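Local coordinates for protein ribonucleotide monophosphatase NagD (Escherichia coli, PDB 2C4N) that is a magnesium-dependent HAD-superfamily phosphatase that hydrolyses ribonucleoside 5'-phosphates and probably a wider range of phosphate esters, at residues 138-143 against 158-163; 77-82 against 111-116. One frame throughout, in Å; residues are numbered along the deposited sequence.

Interaction 1: 138-143 against 158-163; sequences ARFIAT and ALCAGI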
loop_
_atom_site.group_PDB
_atom_site.type_symbol
_atom_site.label_atom_id
_atom_site.label_comp_id
_atom_site.label_asym_id
_atom_site.label_seq_id
_atom_site.Cartn_x
_atom_site.Cartn_y
_atom_site.Cartn_z
ATOM N N ALA A 138 -6.271 -17.351 -14.049
ATOM C CA ALA A 138 -6.045 -18.549 -13.251
ATOM C C ALA A 138 -6.288 -18.243 -11.776
ATOM O O ALA A 138 -6.022 -17.128 -11.315
ATOM C CB ALA A 138 -4.623 -19.043 -13.455
ATOM N N ARG A 139 -6.802 -19.220 -11.032
ATOM C CA ARG A 139 -7.044 -19.025 -9.605
ATOM C C ARG A 139 -5.691 -19.010 -8.881
ATOM O O ARG A 139 -4.944 -19.993 -8.898
ATOM C CB ARG A 139 -7.969 -20.135 -9.084
ATOM C CG ARG A 139 -9.362 -20.064 -9.730
ATOM C CD ARG A 139 -10.220 -21.293 -9.439
ATOM N NE ARG A 139 -10.540 -21.441 -8.021
ATOM C CZ ARG A 139 -11.344 -22.383 -7.533
ATOM N NH1 ARG A 139 -11.909 -23.258 -8.354
ATOM N NH2 ARG A 139 -11.581 -22.454 -6.231
ATOM N N PHE A 140 -5.397 -17.875 -8.252
ATOM C CA PHE A 140 -4.134 -17.610 -7.560
ATOM C C PHE A 140 -4.144 -18.000 -6.067
ATOM O O PHE A 140 -4.781 -17.343 -5.243
ATOM C CB PHE A 140 -3.829 -16.113 -7.745
ATOM C CG PHE A 140 -2.403 -15.708 -7.445
ATOM C CD1 PHE A 140 -1.382 -16.647 -7.309
ATOM C CD2 PHE A 140 -2.086 -14.355 -7.332
ATOM C CE1 PHE A 140 -0.061 -16.240 -7.063
ATOM C CE2 PHE A 140 -0.777 -13.934 -7.089
ATOM C CZ PHE A 140 0.239 -14.875 -6.953
ATOM N N ILE A 141 -3.427 -19.074 -5.737
ATOM C CA ILE A 141 -3.347 -19.585 -4.367
ATOM C C ILE A 141 -1.889 -19.643 -3.914
ATOM O O ILE A 141 -1.009 -20.018 -4.689
ATOM C CB ILE A 141 -3.897 -21.034 -4.264
ATOM C CG1 ILE A 141 -5.224 -21.163 -5.016
ATOM C CG2 ILE A 141 -4.060 -21.421 -2.806
ATOM C CD1 ILE A 141 -6.338 -20.320 -4.457
ATOM N N ALA A 142 -1.641 -19.303 -2.652
ATOM C CA ALA A 142 -0.285 -19.333 -2.106
ATOM C C ALA A 142 -0.320 -19.996 -0.732
ATOM O O ALA A 142 -1.273 -19.815 0.026
ATOM C CB ALA A 142 0.275 -17.914 -2.003
ATOM N N THR A 143 0.720 -20.756 -0.402
ATOM C CA THR A 143 0.752 -21.460 0.878
ATOM C C THR A 143 0.814 -20.581 2.126
ATOM O O THR A 143 0.086 -20.822 3.085
ATOM C CB THR A 143 1.917 -22.489 0.930
ATOM O OG1 THR A 143 3.169 -21.827 0.731
ATOM C CG2 THR A 143 1.733 -23.551 -0.139
ATOM N N ALA A 158 7.596 -13.612 -0.662
ATOM C CA ALA A 158 8.555 -12.931 -1.527
ATOM C C ALA A 158 8.445 -13.412 -2.974
ATOM O O ALA A 158 8.637 -12.638 -3.914
ATOM C CB ALA A 158 9.974 -13.151 -1.004
ATOM N N LEU A 159 8.141 -14.694 -3.148
ATOM C CA LEU A 159 7.992 -15.260 -4.484
ATOM C C LEU A 159 6.722 -14.728 -5.137
ATOM O O LEU A 159 6.657 -14.562 -6.354
ATOM C CB LEU A 159 7.939 -16.793 -4.426
ATOM C CG LEU A 159 9.090 -17.514 -3.702
ATOM C CD1 LEU A 159 9.053 -18.993 -4.062
ATOM C CD2 LEU A 159 10.423 -16.917 -4.099
ATOM N N CYS A 160 5.704 -14.457 -4.331
ATOM C CA CYS A 160 4.449 -13.931 -4.865
ATOM C C CYS A 160 4.555 -12.466 -5.268
ATOM O O CYS A 160 3.877 -12.016 -6.191
ATOM C CB CYS A 160 3.326 -14.079 -3.831
ATOM S SG CYS A 160 2.761 -15.777 -3.559
ATOM N N ALA A 161 5.416 -11.729 -4.575
ATOM C CA ALA A 161 5.584 -10.300 -4.818
ATOM C C ALA A 161 5.709 -9.897 -6.292
ATOM O O ALA A 161 4.992 -9.006 -6.760
ATOM C CB ALA A 161 6.784 -9.783 -4.022
ATOM N N GLY A 162 6.618 -10.543 -7.019
ATOM C CA GLY A 162 6.799 -10.226 -8.426
ATOM C C GLY A 162 5.587 -10.591 -9.266
ATOM O O GLY A 162 5.209 -9.862 -10.182
ATOM N N ILE A 163 4.977 -11.730 -8.952
ATOM C CA ILE A 163 3.796 -12.190 -9.674
ATOM C C ILE A 163 2.634 -11.219 -9.474
ATOM O O ILE A 163 1.916 -10.897 -10.420
ATOM C CB ILE A 163 3.382 -13.605 -9.198
ATOM C CG1 ILE A 163 4.521 -14.592 -9.487
ATOM C CG2 ILE A 163 2.101 -14.045 -9.897
ATOM C CD1 ILE A 163 4.419 -15.905 -8.724
#
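The first torsion of Phe140 (chi1 -164°) turns the ring away from its own backbone N and sends it from strand 139-142 toward helix 156-167. The CG2 branch of Ile163 is likewise anti to N, while CG1 takes the place beside N, and the CG2 methyl meets the ring. CG2 of Ile163 lies 3.6 Å from CZ of Phe140 and 4.0 Å from CE2. The approach is oblique, at the far end of the ring. One turn earlier on the helix is Cys160. Its SG is 3.6 Å from CB of Ala142 and bridges the two strand residues. The same sulfur makes an oblique sulfur-aromatic contact with Phe140, 5.3 Å from the ring centroid and 56° off the ring normal. The strand and helix segments run nearly antiparallel, at 157°, with axes 10.4 Å apart. They belong to the beta-alpha-beta unit of strand 139-142, helix 156-167 and strand 172-173. Met127 and Ala130 of helix 124-135 also touch Ile163, and Val116 of the neighbouring strand touches both Phe140 and Cys160. All four touching residues are buried. Ala142 and Cys160 have the nearest CA pair, 7.7 Å. Cohesion probably rests on dispersion and close fit, to which the polarisable sulfur would add.

Interaction 2: 77-82 against 111-116; sequences DFLRRQ and PDFVIV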
loop_
_atom_site.group_PDB
_atom_site.type_symbol
_atom_site.label_atom_id
_atom_site.label_comp_id
_atom_site.label_asym_id
_atom_site.label_seq_id
_atom_site.Cartn_x
_atom_site.Cartn_y
_atom_site.Cartn_z
ATOM N N ASP A 77 -5.487 -29.790 0.933
ATOM C CA ASP A 77 -6.826 -30.033 1.461
ATOM C C ASP A 77 -7.806 -29.007 0.917
ATOM O O ASP A 77 -8.964 -29.322 0.657
ATOM C CB ASP A 77 -6.836 -29.980 2.991
ATOM C CG ASP A 77 -6.286 -31.246 3.625
ATOM O OD1 ASP A 77 -6.315 -32.302 2.960
ATOM O OD2 ASP A 77 -5.847 -31.192 4.793
ATOM N N PHE A 78 -7.335 -27.776 0.753
ATOM C CA PHE A 78 -8.159 -26.701 0.220
ATOM C C PHE A 78 -8.538 -26.997 -1.233
ATOM O O PHE A 78 -9.697 -26.876 -1.622
ATOM C CB PHE A 78 -7.385 -25.380 0.316
ATOM C CG PHE A 78 -8.036 -24.227 -0.402
ATOM C CD1 PHE A 78 -7.896 -24.075 -1.781
ATOM C CD2 PHE A 78 -8.787 -23.288 0.301
ATOM C CE1 PHE A 78 -8.491 -23.007 -2.449
ATOM C CE2 PHE A 78 -9.385 -22.215 -0.360
ATOM C CZ PHE A 78 -9.239 -22.075 -1.738
ATOM N N LEU A 79 -7.550 -27.402 -2.020
ATOM C CA LEU A 79 -7.747 -27.690 -3.437
ATOM C C LEU A 79 -8.508 -28.984 -3.725
ATOM O O LEU A 79 -9.148 -29.118 -4.773
ATOM C CB LEU A 79 -6.387 -27.707 -4.135
ATOM C CG LEU A 79 -5.684 -26.341 -4.108
ATOM C CD1 LEU A 79 -4.266 -26.457 -4.627
ATOM C CD2 LEU A 79 -6.486 -25.360 -4.940
ATOM N N ARG A 80 -8.428 -29.937 -2.805
ATOM C CA ARG A 80 -9.129 -31.204 -2.963
ATOM C C ARG A 80 -10.607 -30.946 -3.184
ATOM O O ARG A 80 -11.236 -31.569 -4.037
ATOM C CB ARG A 80 -8.975 -32.070 -1.712
ATOM C CG ARG A 80 -7.883 -33.109 -1.776
ATOM C CD ARG A 80 -8.021 -34.093 -0.619
ATOM N NE ARG A 80 -6.936 -35.068 -0.615
ATOM C CZ ARG A 80 -5.731 -34.850 -0.105
ATOM N NH1 ARG A 80 -5.441 -33.687 0.462
ATOM N NH2 ARG A 80 -4.810 -35.800 -0.178
ATOM N N ARG A 81 -11.150 -30.015 -2.407
ATOM C CA ARG A 81 -12.565 -29.674 -2.473
ATOM C C ARG A 81 -12.910 -28.727 -3.613
ATOM O O ARG A 81 -14.033 -28.233 -3.689
ATOM C CB ARG A 81 -13.019 -29.034 -1.155
ATOM C CG ARG A 81 -12.059 -29.200 0.026
ATOM C CD ARG A 81 -12.729 -29.924 1.193
ATOM N NE ARG A 81 -12.126 -29.610 2.490
ATOM C CZ ARG A 81 -12.351 -28.489 3.170
ATOM N NH1 ARG A 81 -13.167 -27.568 2.679
ATOM N NH2 ARG A 81 -11.772 -28.294 4.349
ATOM N N GLN A 82 -11.955 -28.465 -4.498
ATOM C CA GLN A 82 -12.215 -27.551 -5.601
ATOM C C GLN A 82 -12.403 -28.253 -6.935
ATOM O O GLN A 82 -11.918 -29.362 -7.145
ATOM C CB GLN A 82 -11.078 -26.534 -5.742
ATOM C CG GLN A 82 -10.732 -25.751 -4.480
ATOM C CD GLN A 82 -11.931 -25.095 -3.826
ATOM O OE1 GLN A 82 -12.779 -24.514 -4.498
ATOM N NE2 GLN A 82 -11.997 -25.172 -2.499
ATOM N N PRO A 111 -3.664 -24.139 -17.160
ATOM C CA PRO A 111 -3.870 -24.513 -15.759
ATOM C C PRO A 111 -5.074 -23.784 -15.171
ATOM O O PRO A 111 -5.376 -22.659 -15.571
ATOM C CB PRO A 111 -2.560 -24.090 -15.096
ATOM C CG PRO A 111 -2.171 -22.864 -15.896
ATOM C CD PRO A 111 -2.469 -23.290 -17.319
ATOM N N ASP A 112 -5.762 -24.428 -14.230
ATOM C CA ASP A 112 -6.913 -23.817 -13.572
ATOM C C ASP A 112 -6.413 -22.933 -12.430
ATOM O O ASP A 112 -6.986 -21.880 -12.148
ATOM C CB ASP A 112 -7.838 -24.890 -12.993
ATOM C CG ASP A 112 -8.359 -25.847 -14.046
ATOM O OD1 ASP A 112 -8.967 -25.374 -15.028
ATOM O OD2 ASP A 112 -8.168 -27.072 -13.886
ATOM N N PHE A 113 -5.346 -23.389 -11.779
ATOM C CA PHE A 113 -4.743 -22.685 -10.650
ATOM C C PHE A 113 -3.266 -22.398 -10.847
ATOM O O PHE A 113 -2.575 -23.096 -11.590
ATOM C CB PHE A 113 -4.802 -23.521 -9.365
ATOM C CG PHE A 113 -6.165 -23.976 -8.978
ATOM C CD1 PHE A 113 -6.744 -25.085 -9.589
ATOM C CD2 PHE A 113 -6.864 -23.315 -7.977
ATOM C CE1 PHE A 113 -7.999 -25.530 -9.205
ATOM C CE2 PHE A 113 -8.123 -23.752 -7.584
ATOM C CZ PHE A 113 -8.691 -24.866 -8.203
ATOM N N VAL A 114 -2.796 -21.372 -10.145
ATOM C CA VAL A 114 -1.382 -21.021 -10.102
ATOM C C VAL A 114 -1.162 -21.151 -8.599
ATOM O O VAL A 114 -1.801 -20.450 -7.811
ATOM C CB VAL A 114 -1.099 -19.569 -10.538
ATOM C CG1 VAL A 114 0.311 -19.159 -10.091
ATOM C CG2 VAL A 114 -1.200 -19.453 -12.056
ATOM N N ILE A 115 -0.296 -22.073 -8.199
ATOM C CA ILE A 115 -0.043 -22.302 -6.788
ATOM C C ILE A 115 1.403 -21.982 -6.464
ATOM O O ILE A 115 2.318 -22.517 -7.085
ATOM C CB ILE A 115 -0.318 -23.766 -6.417
ATOM C CG1 ILE A 115 -1.728 -24.156 -6.874
ATOM C CG2 ILE A 115 -0.151 -23.959 -4.920
ATOM C CD1 ILE A 115 -2.013 -25.631 -6.773
ATOM N N VAL A 116 1.601 -21.107 -5.487
ATOM C CA VAL A 116 2.942 -20.719 -5.095
ATOM C C VAL A 116 3.258 -21.160 -3.675
ATOM O O VAL A 116 2.507 -20.879 -2.737
ATOM C CB VAL A 116 3.141 -19.181 -5.182
ATOM C CG1 VAL A 116 4.591 -18.820 -4.850
ATOM C CG2 VAL A 116 2.769 -18.682 -6.574
#
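Phe113 lies under Leu79, which packs the end of helix 71-80 onto strand 105-116. The strand belongs to a parallel sheet with strands 86-90, 139-142 and 172-173, the sheet of an alpha/beta cap domain consistent with the C2-type cap of NagD-family HAD phosphatases. CD2 of Leu79 sits over one face of the Phe113 ring, offset toward the rim. It is 3.9 Å from the centroid and 27° off the ring normal, a CH-pi contact. The closest ring atom is CE2 of Phe113, 3.5 Å from that methyl. Beyond the methyl, CB of Gln82 comes obliquely to CZ of Phe113, at 3.8 Å. The Gln82 chain then bends at chi2 (-52°) and turns its amide back to the helix. There NE2 of Gln82 donates to O of Phe78, 3.0 Å away, with that oxygen nearly in the amide plane. OE1 of Gln82 accepts from Arg139 on the next strand, so both ends of the amide are held. Two residues on from Phe113, Ile115 faces the helix again. Its side chain reaches toward Leu79 tip to tip. Ala87 of strand 86-90 touches both Phe113 and Ile115. CD1 of Ile115 and CD1 of Leu79 are 3.2 Å apart, a compressed methyl-methyl contact.

Overall arrangement
Interactions 1 and 2 meet on one parallel sheet, in which strands 139-142 and 105-116 are neighbours. Backbone pairing joins them: N of Val114 lies 2.8 Å from O of Arg139, a probable hydrogen bond. Phe140 meets helix 156-167, while the next residue, Ile141, touches Phe78 of helix 71-80, so the helices cover opposite faces. Interaction 1 is wholly core, lies within a beta-alpha-beta unit and adds a sulfur to its methyl and ring. Interaction 2 joins parts more distant in sequence. It is mostly core, but reaches the edge of it at the partly exposed Gln82. Arg139 packs on Phe113, and its NH2 also bonds to O of Pro234 of a neighbouring subunit.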